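Local coordinates for protein 401aa long hypothetical glucose-1-phosphate thymidylyltransferase (Sulfolobus tokodaii, PDB 2GGO) that probably transfers nucleotidyl groups to sugar 1-phosphates and also acetylates amino sugars in making UDP-N-acetylglucosamine and UDP-N-acetylgalactosamine, at residues W221-L226 against Y280-E285; I247-E252 against I265-E270; V295-I300 against V312-I317. One frame throughout, in Å; residues are numbered along the deposited sequence.

Contact 1: W221-L226 against Y280-E285; sequences WALDNL and YTILVE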
# COMPACT_ATOMS: atom_id res chain seq x y z
N TRP A 221 0.25 8.95 7.19
CA TRP A 221 -1.14 9.40 7.41
C TRP A 221 -1.85 8.69 8.58
O TRP A 221 -2.37 9.32 9.50
CB TRP A 221 -1.96 9.26 6.13
CG TRP A 221 -3.25 10.01 6.30
CD1 TRP A 221 -3.47 11.34 6.05
CD2 TRP A 221 -4.49 9.49 6.83
NE1 TRP A 221 -4.77 11.67 6.36
CE2 TRP A 221 -5.41 10.56 6.85
CE3 TRP A 221 -4.90 8.23 7.26
CZ2 TRP A 221 -6.74 10.38 7.28
CZ3 TRP A 221 -6.18 8.06 7.69
CH2 TRP A 221 -7.10 9.13 7.71
N ALA A 222 -1.88 7.38 8.54
CA ALA A 222 -2.50 6.62 9.59
C ALA A 222 -1.99 6.88 11.00
O ALA A 222 -2.75 6.84 11.97
CB ALA A 222 -2.42 5.10 9.25
N LEU A 223 -0.67 7.06 11.12
CA LEU A 223 -0.04 7.32 12.41
C LEU A 223 -0.57 8.64 12.91
O LEU A 223 -0.94 8.79 14.09
CB LEU A 223 1.51 7.32 12.28
CG LEU A 223 2.24 7.55 13.60
CD1 LEU A 223 1.65 6.70 14.73
CD2 LEU A 223 3.71 7.27 13.40
N ASP A 224 -0.66 9.60 11.99
CA ASP A 224 -1.18 10.90 12.38
C ASP A 224 -2.65 10.84 12.80
O ASP A 224 -3.03 11.40 13.84
CB ASP A 224 -1.00 11.88 11.24
CG ASP A 224 0.42 12.37 11.11
OD1 ASP A 224 1.16 12.38 12.11
OD2 ASP A 224 0.80 12.77 9.99
N ASN A 225 -3.45 10.13 12.02
CA ASN A 225 -4.89 10.30 12.07
C ASN A 225 -5.66 9.21 12.76
O ASN A 225 -6.67 9.52 13.41
CB ASN A 225 -5.42 10.51 10.67
CG ASN A 225 -5.06 11.86 10.12
OD1 ASN A 225 -4.03 12.04 9.46
ND2 ASN A 225 -5.90 12.84 10.41
N LEU A 226 -5.23 7.96 12.66
CA LEU A 226 -6.08 6.89 13.15
C LEU A 226 -5.80 6.41 14.56
O LEU A 226 -6.58 5.61 15.07
CB LEU A 226 -6.11 5.71 12.18
CG LEU A 226 -6.41 6.03 10.71
CD1 LEU A 226 -6.17 4.77 9.88
CD2 LEU A 226 -7.83 6.58 10.48
N TYR A 280 7.98 9.27 12.76
CA TYR A 280 7.41 8.41 11.71
C TYR A 280 8.07 7.06 11.65
O TYR A 280 8.09 6.43 10.61
CB TYR A 280 7.29 9.12 10.36
CG TYR A 280 6.32 10.26 10.48
CD1 TYR A 280 4.95 10.00 10.70
CD2 TYR A 280 6.76 11.59 10.47
CE1 TYR A 280 4.02 11.05 10.86
CE2 TYR A 280 5.86 12.65 10.63
CZ TYR A 280 4.49 12.36 10.84
OH TYR A 280 3.59 13.40 11.00
N THR A 281 8.55 6.61 12.80
CA THR A 281 9.05 5.26 12.96
C THR A 281 7.83 4.39 13.20
O THR A 281 7.13 4.61 14.14
CB THR A 281 10.01 5.16 14.13
OG1 THR A 281 11.24 5.82 13.77
CG2 THR A 281 10.30 3.68 14.46
N ILE A 282 7.63 3.40 12.35
CA ILE A 282 6.50 2.50 12.45
C ILE A 282 7.01 1.08 12.55
O ILE A 282 7.50 0.53 11.58
CB ILE A 282 5.49 2.72 11.22
CG1 ILE A 282 4.77 4.09 11.39
CG2 ILE A 282 4.46 1.54 11.01
CD1 ILE A 282 4.93 4.94 10.11
N LEU A 283 6.94 0.47 13.72
CA LEU A 283 7.37 -0.91 13.78
C LEU A 283 6.13 -1.74 13.85
O LEU A 283 5.46 -1.66 14.90
CB LEU A 283 8.19 -1.16 15.05
CG LEU A 283 9.28 -0.07 15.16
CD1 LEU A 283 9.87 0.03 16.61
CD2 LEU A 283 10.33 -0.37 14.16
N VAL A 284 5.82 -2.52 12.82
CA VAL A 284 4.46 -3.10 12.76
C VAL A 284 4.12 -4.14 13.83
O VAL A 284 3.03 -4.13 14.39
CB VAL A 284 3.96 -3.55 11.37
CG1 VAL A 284 4.53 -2.78 10.21
CG2 VAL A 284 3.93 -5.04 11.18
N GLU A 285 5.07 -5.00 14.16
CA GLU A 285 4.83 -6.07 15.09
C GLU A 285 6.14 -6.83 15.38
O GLU A 285 6.83 -7.25 14.45
CB GLU A 285 3.87 -7.06 14.44
CG GLU A 285 3.69 -8.35 15.16
CD GLU A 285 2.78 -9.31 14.41
OE1 GLU A 285 2.40 -9.05 13.25
OE2 GLU A 285 2.44 -10.35 15.00
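The phenol of Tyr280 donates a hydrogen bond to Asp224 OD1, 2.9 Å from OH, which accepts through its syn lone pair. The aspartate reaches the ring at its edge, with CG in the ring plane, but the carboxylate itself is turned almost perpendicular to the ring, the two planes 82° apart. Beside this polar pair, Leu223 makes the apolar part of the contact with a single methyl: CD2 lies 4.0 Å from CD1 of Tyr280 and 3.9 Å from CG1 of Ile282. Its CG stands anti to the backbone N (chi1 -179°), which carries CG out toward the strand, where CD2 makes the contact. Tyr264 of the adjoining strand packs on both Leu223 and Ile282, and Lys220, one turn earlier in helix 212-225, forms a cation-pi contact with Tyr280. The carbonyls of Leu223 and Asp224 are taken up by Lys244 NZ. A phenylalanine in place of Tyr280 would probably leave the Asp224 carboxylate without this hydrogen-bond donor and freer to turn. Leucine and isoleucine suit the buried side, aspartate the partly exposed one, and tyrosine offers ring carbons to Leu223 and a hydroxyl to Asp224; apolar packing edged by one directional bond thus joins helix to sheet.

Contact 2: I247-E252 against I265-E270; sequences IEEDAE and IGKGSE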
# COMPACT_ATOMS: atom_id res chain seq x y z
N ILE A 247 2.62 2.57 22.16
CA ILE A 247 3.32 1.40 22.63
C ILE A 247 2.28 0.30 22.88
O ILE A 247 1.39 0.44 23.73
CB ILE A 247 4.15 1.68 23.89
CG1 ILE A 247 5.01 2.93 23.69
CG2 ILE A 247 5.00 0.46 24.22
CD1 ILE A 247 5.71 3.48 24.90
N GLU A 248 2.43 -0.80 22.16
CA GLU A 248 1.46 -1.88 22.19
C GLU A 248 1.83 -2.94 23.19
O GLU A 248 2.93 -2.93 23.75
CB GLU A 248 1.40 -2.52 20.85
CG GLU A 248 1.03 -1.57 19.83
CD GLU A 248 -0.38 -1.74 19.50
OE1 GLU A 248 -1.24 -1.37 20.37
OE2 GLU A 248 -0.60 -2.31 18.38
N GLU A 249 0.91 -3.86 23.42
CA GLU A 249 1.07 -4.78 24.50
C GLU A 249 2.21 -5.72 24.21
O GLU A 249 2.46 -6.07 23.07
CB GLU A 249 -0.22 -5.56 24.74
CG GLU A 249 -0.82 -6.16 23.48
CD GLU A 249 -2.05 -7.06 23.77
OE1 GLU A 249 -2.85 -6.73 24.71
OE2 GLU A 249 -2.20 -8.10 23.05
N ASP A 250 2.88 -6.10 25.28
CA ASP A 250 4.03 -6.97 25.24
C ASP A 250 5.32 -6.30 24.77
O ASP A 250 6.37 -6.92 24.84
CB ASP A 250 3.71 -8.25 24.47
CG ASP A 250 2.58 -9.02 25.13
OD1 ASP A 250 2.63 -9.12 26.38
OD2 ASP A 250 1.64 -9.47 24.42
N ALA A 251 5.24 -5.03 24.36
CA ALA A 251 6.41 -4.28 23.94
C ALA A 251 7.24 -3.84 25.15
O ALA A 251 6.70 -3.44 26.20
CB ALA A 251 6.03 -3.10 23.02
N GLU A 252 8.56 -3.95 25.01
CA GLU A 252 9.50 -3.69 26.09
C GLU A 252 10.45 -2.64 25.61
O GLU A 252 11.05 -2.81 24.53
CB GLU A 252 10.29 -4.96 26.42
CG GLU A 252 10.93 -4.94 27.84
CD GLU A 252 12.22 -5.82 27.98
OE1 GLU A 252 12.54 -6.63 27.04
OE2 GLU A 252 12.90 -5.69 29.05
N ILE A 265 4.93 1.68 17.98
CA ILE A 265 5.69 0.50 18.39
C ILE A 265 4.83 -0.76 18.48
O ILE A 265 4.14 -0.96 19.46
CB ILE A 265 6.49 0.77 19.72
CG1 ILE A 265 7.30 2.08 19.54
CG2 ILE A 265 7.33 -0.45 20.11
CD1 ILE A 265 8.30 2.39 20.52
N GLY A 266 4.90 -1.63 17.47
CA GLY A 266 4.01 -2.80 17.39
C GLY A 266 4.15 -3.77 18.54
O GLY A 266 5.11 -3.74 19.27
N LYS A 267 3.21 -4.69 18.70
CA LYS A 267 3.19 -5.57 19.87
C LYS A 267 4.33 -6.58 19.93
O LYS A 267 4.76 -7.11 18.92
CB LYS A 267 1.81 -6.27 20.03
CG LYS A 267 1.33 -7.08 18.88
CD LYS A 267 -0.12 -7.63 19.16
CE LYS A 267 -1.25 -6.57 18.94
NZ LYS A 267 -1.77 -6.02 20.25
N GLY A 268 4.85 -6.82 21.11
CA GLY A 268 5.90 -7.79 21.21
C GLY A 268 7.25 -7.20 20.81
O GLY A 268 8.22 -7.92 20.76
N SER A 269 7.32 -5.91 20.54
CA SER A 269 8.59 -5.29 20.18
C SER A 269 9.57 -5.22 21.34
O SER A 269 9.18 -5.21 22.50
CB SER A 269 8.36 -3.92 19.60
OG SER A 269 7.79 -4.13 18.30
N GLU A 270 10.87 -5.25 21.02
CA GLU A 270 11.89 -5.12 22.03
C GLU A 270 12.84 -4.03 21.54
O GLU A 270 13.50 -4.20 20.55
CB GLU A 270 12.59 -6.44 22.21
CG GLU A 270 13.71 -6.44 23.24
CD GLU A 270 14.27 -7.85 23.50
OE1 GLU A 270 14.71 -8.53 22.55
OE2 GLU A 270 14.26 -8.29 24.69
O HOH W 1 1.18 -4.51 16.60
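Glu252 N gives a hydrogen bond to Ser269 O, 2.9 Å long, while at the other end Glu248 N is bonded to Ile265 O at 3.2 Å. Between them Gly268 N is hydrogen-bonded to Glu249 O. Each segment makes a type II turn here, Glu248 to Ala251 stacked on Gly266 to Ser269. The third turn position needs a positive phi: at Gly268 a beta carbon would crowd the preceding carbonyl, which favours glycine, and Asp250 adopts the same position in the other turn. On the outside, Glu249 and Lys267 run side by side in the same direction, ending in a salt bridge from OE2 to NZ at 3.5 Å. A water accepts from Lys267 N (2.9 Å) and donates weakly to Glu248 OE2. Ser269 OG closes its own turn on Gly266 O, 2.9 Å away, and also bonds Asn287 N. Glu252 and Glu270 lie alongside each other, Glu252 OE1 and Glu270 OE2 3.4 Å apart, a repulsion that Lys254 may ease through a long, weak ion pair. Inward, the Ala251 methyl meets Ile265 CG2 at 4.1 Å. Ile247 and Ile265 both pack on Ile253 of strand 252-253. The bridges Ile247-Ile265 and Glu252-Glu270 join neighbouring parallel strands, and the type II turns between them stack as corners of successive beta-helix coils in the hexapeptide-repeat region.

Contact 3: V295-I300 against V312-I317; sequences VKESVI and VGDSVI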
# COMPACT_ATOMS: atom_id res chain seq x y z
N VAL A 295 16.27 4.90 13.77
CA VAL A 295 15.28 4.74 12.71
C VAL A 295 14.50 6.03 12.57
O VAL A 295 14.23 6.70 13.56
CB VAL A 295 14.28 3.57 13.04
CG1 VAL A 295 13.19 3.45 11.97
CG2 VAL A 295 15.01 2.27 13.21
N LYS A 296 14.20 6.39 11.32
CA LYS A 296 13.44 7.58 11.04
C LYS A 296 12.56 7.36 9.84
O LYS A 296 13.03 6.86 8.79
CB LYS A 296 14.40 8.73 10.71
CG LYS A 296 13.71 10.10 10.79
CD LYS A 296 14.21 10.97 9.67
CE LYS A 296 14.40 10.25 8.41
NZ LYS A 296 14.66 11.26 7.31
N GLU A 297 11.32 7.78 9.93
CA GLU A 297 10.42 7.67 8.78
C GLU A 297 10.53 6.40 8.00
O GLU A 297 10.79 6.40 6.78
CB GLU A 297 10.61 8.83 7.82
CG GLU A 297 9.32 9.09 7.06
CD GLU A 297 9.22 10.52 6.61
OE1 GLU A 297 8.95 10.76 5.41
OE2 GLU A 297 9.42 11.42 7.46
N SER A 298 10.28 5.28 8.64
CA SER A 298 10.31 4.00 7.93
C SER A 298 9.28 3.06 8.49
O SER A 298 8.87 3.21 9.62
CB SER A 298 11.69 3.31 8.07
OG SER A 298 12.69 4.30 8.03
N VAL A 299 8.96 2.06 7.70
CA VAL A 299 8.00 1.06 8.03
C VAL A 299 8.80 -0.21 8.06
O VAL A 299 9.46 -0.58 7.06
CB VAL A 299 6.91 0.98 6.93
CG1 VAL A 299 5.82 -0.00 7.34
CG2 VAL A 299 6.31 2.42 6.72
N ILE A 300 8.79 -0.85 9.19
CA ILE A 300 9.57 -2.09 9.36
C ILE A 300 8.53 -3.13 9.80
O ILE A 300 7.91 -3.01 10.83
CB ILE A 300 10.70 -1.88 10.41
CG1 ILE A 300 11.72 -0.79 9.95
CG2 ILE A 300 11.48 -3.13 10.67
CD1 ILE A 300 12.69 -0.32 11.09
N VAL A 312 18.37 3.43 9.91
CA VAL A 312 17.35 3.18 8.86
C VAL A 312 16.57 4.45 8.70
O VAL A 312 15.89 4.86 9.62
CB VAL A 312 16.38 2.00 9.26
CG1 VAL A 312 15.38 1.63 8.20
CG2 VAL A 312 17.20 0.73 9.56
N GLY A 313 16.62 5.09 7.55
CA GLY A 313 15.95 6.39 7.39
C GLY A 313 15.16 6.26 6.12
O GLY A 313 15.57 5.49 5.26
N ASP A 314 13.90 6.72 6.11
CA ASP A 314 13.05 6.76 4.91
C ASP A 314 12.93 5.49 4.12
O ASP A 314 12.90 5.50 2.87
CB ASP A 314 13.59 7.78 3.99
CG ASP A 314 13.70 9.15 4.66
OD1 ASP A 314 12.59 9.73 4.82
OD2 ASP A 314 14.85 9.61 5.04
N SER A 315 12.83 4.39 4.80
CA SER A 315 12.82 3.10 4.13
C SER A 315 11.61 2.24 4.41
O SER A 315 10.85 2.53 5.33
CB SER A 315 14.05 2.34 4.56
OG SER A 315 15.20 3.25 4.51
N VAL A 316 11.45 1.21 3.60
CA VAL A 316 10.39 0.21 3.87
C VAL A 316 11.03 -1.14 3.99
O VAL A 316 11.65 -1.61 3.03
CB VAL A 316 9.34 0.09 2.77
CG1 VAL A 316 8.35 -1.04 3.15
CG2 VAL A 316 8.54 1.40 2.62
N ILE A 317 10.91 -1.77 5.14
CA ILE A 317 11.60 -3.06 5.30
C ILE A 317 10.58 -4.15 5.60
O ILE A 317 9.78 -4.03 6.50
CB ILE A 317 12.61 -2.98 6.44
CG1 ILE A 317 13.76 -2.05 6.12
CG2 ILE A 317 13.22 -4.31 6.82
CD1 ILE A 317 14.54 -1.84 7.46
O HOH W 2 12.49 12.45 5.66
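Asp314 meets the preceding coil with almost every atom of its side chain, Lys296 and Glu297 being its partners. Its CB lies 4.2 Å from Glu297 O. CG stands anti to the carbonyl carbon (chi1 -56°), which places it near Lys296 NZ, and from there the two oxygens part company. OD2 receives Lys296 NZ at 2.8 Å in a salt bridge, met on the syn side and 27° out of the carboxylate plane; Asn331 ND2 is its second partner. OD1 accepts a hydrogen bond from a water at 2.8 Å, which in turn accepts from Lys296 NZ, and it packs against Glu297 CB at 3.7 Å. The nearby carboxylate of Glu297 would repel OD1, but Arg352 pairs with OD1 and Lys220 with Glu297, which is likely to offset the like charges. The lysine chain bends to arrive, its CE passing over Gly313, where a beta carbon would be close. Behind this cluster the carbonyl O of Lys296 accepts twice, from Asp314 N at 2.8 Å and from Ser298 OG at 2.7 Å, the hydroxyl above the carbonyl plane. Further on, Ile317 N is hydrogen-bonded to Val299 O at 2.7 Å. Ile300 and Ile317 lie side by side, CG1 to CD1 3.9 Å apart, on the face shared with Val295 and Val312. Identical residues face each other at the Val295-Val312, Ser298-Ser315, Val299-Val316 and Ile300-Ile317 positions, and the corner residues Glu297 and Asp314 both have positive phi: successive coils of the left-handed parallel beta-helix of hexapeptide-repeat transferases.

Overall arrangement
Strand 281-283 ties the three contacts together. Contact 1 brings helix 212-225 against it; contact 2 lies on one side, its centre 14 Å from that of contact 1, and contact 3 on the other at 11 Å. Leu283 O probably bonds Gly266 N (2.6 Å), and Val284 N probably bonds Ile300 O (2.9 Å), so the backbone ladder continues from coil to coil. Contacts 2 and 3, about 17 Å apart between centres, do not touch. Lys220 serves both contacts 1 and 3, through Tyr280 and Glu297. All three lie away from the annotated nucleotide and sugar-phosphate sites, and contact 1 joins the nucleotidyltransferase part to the beta-helix.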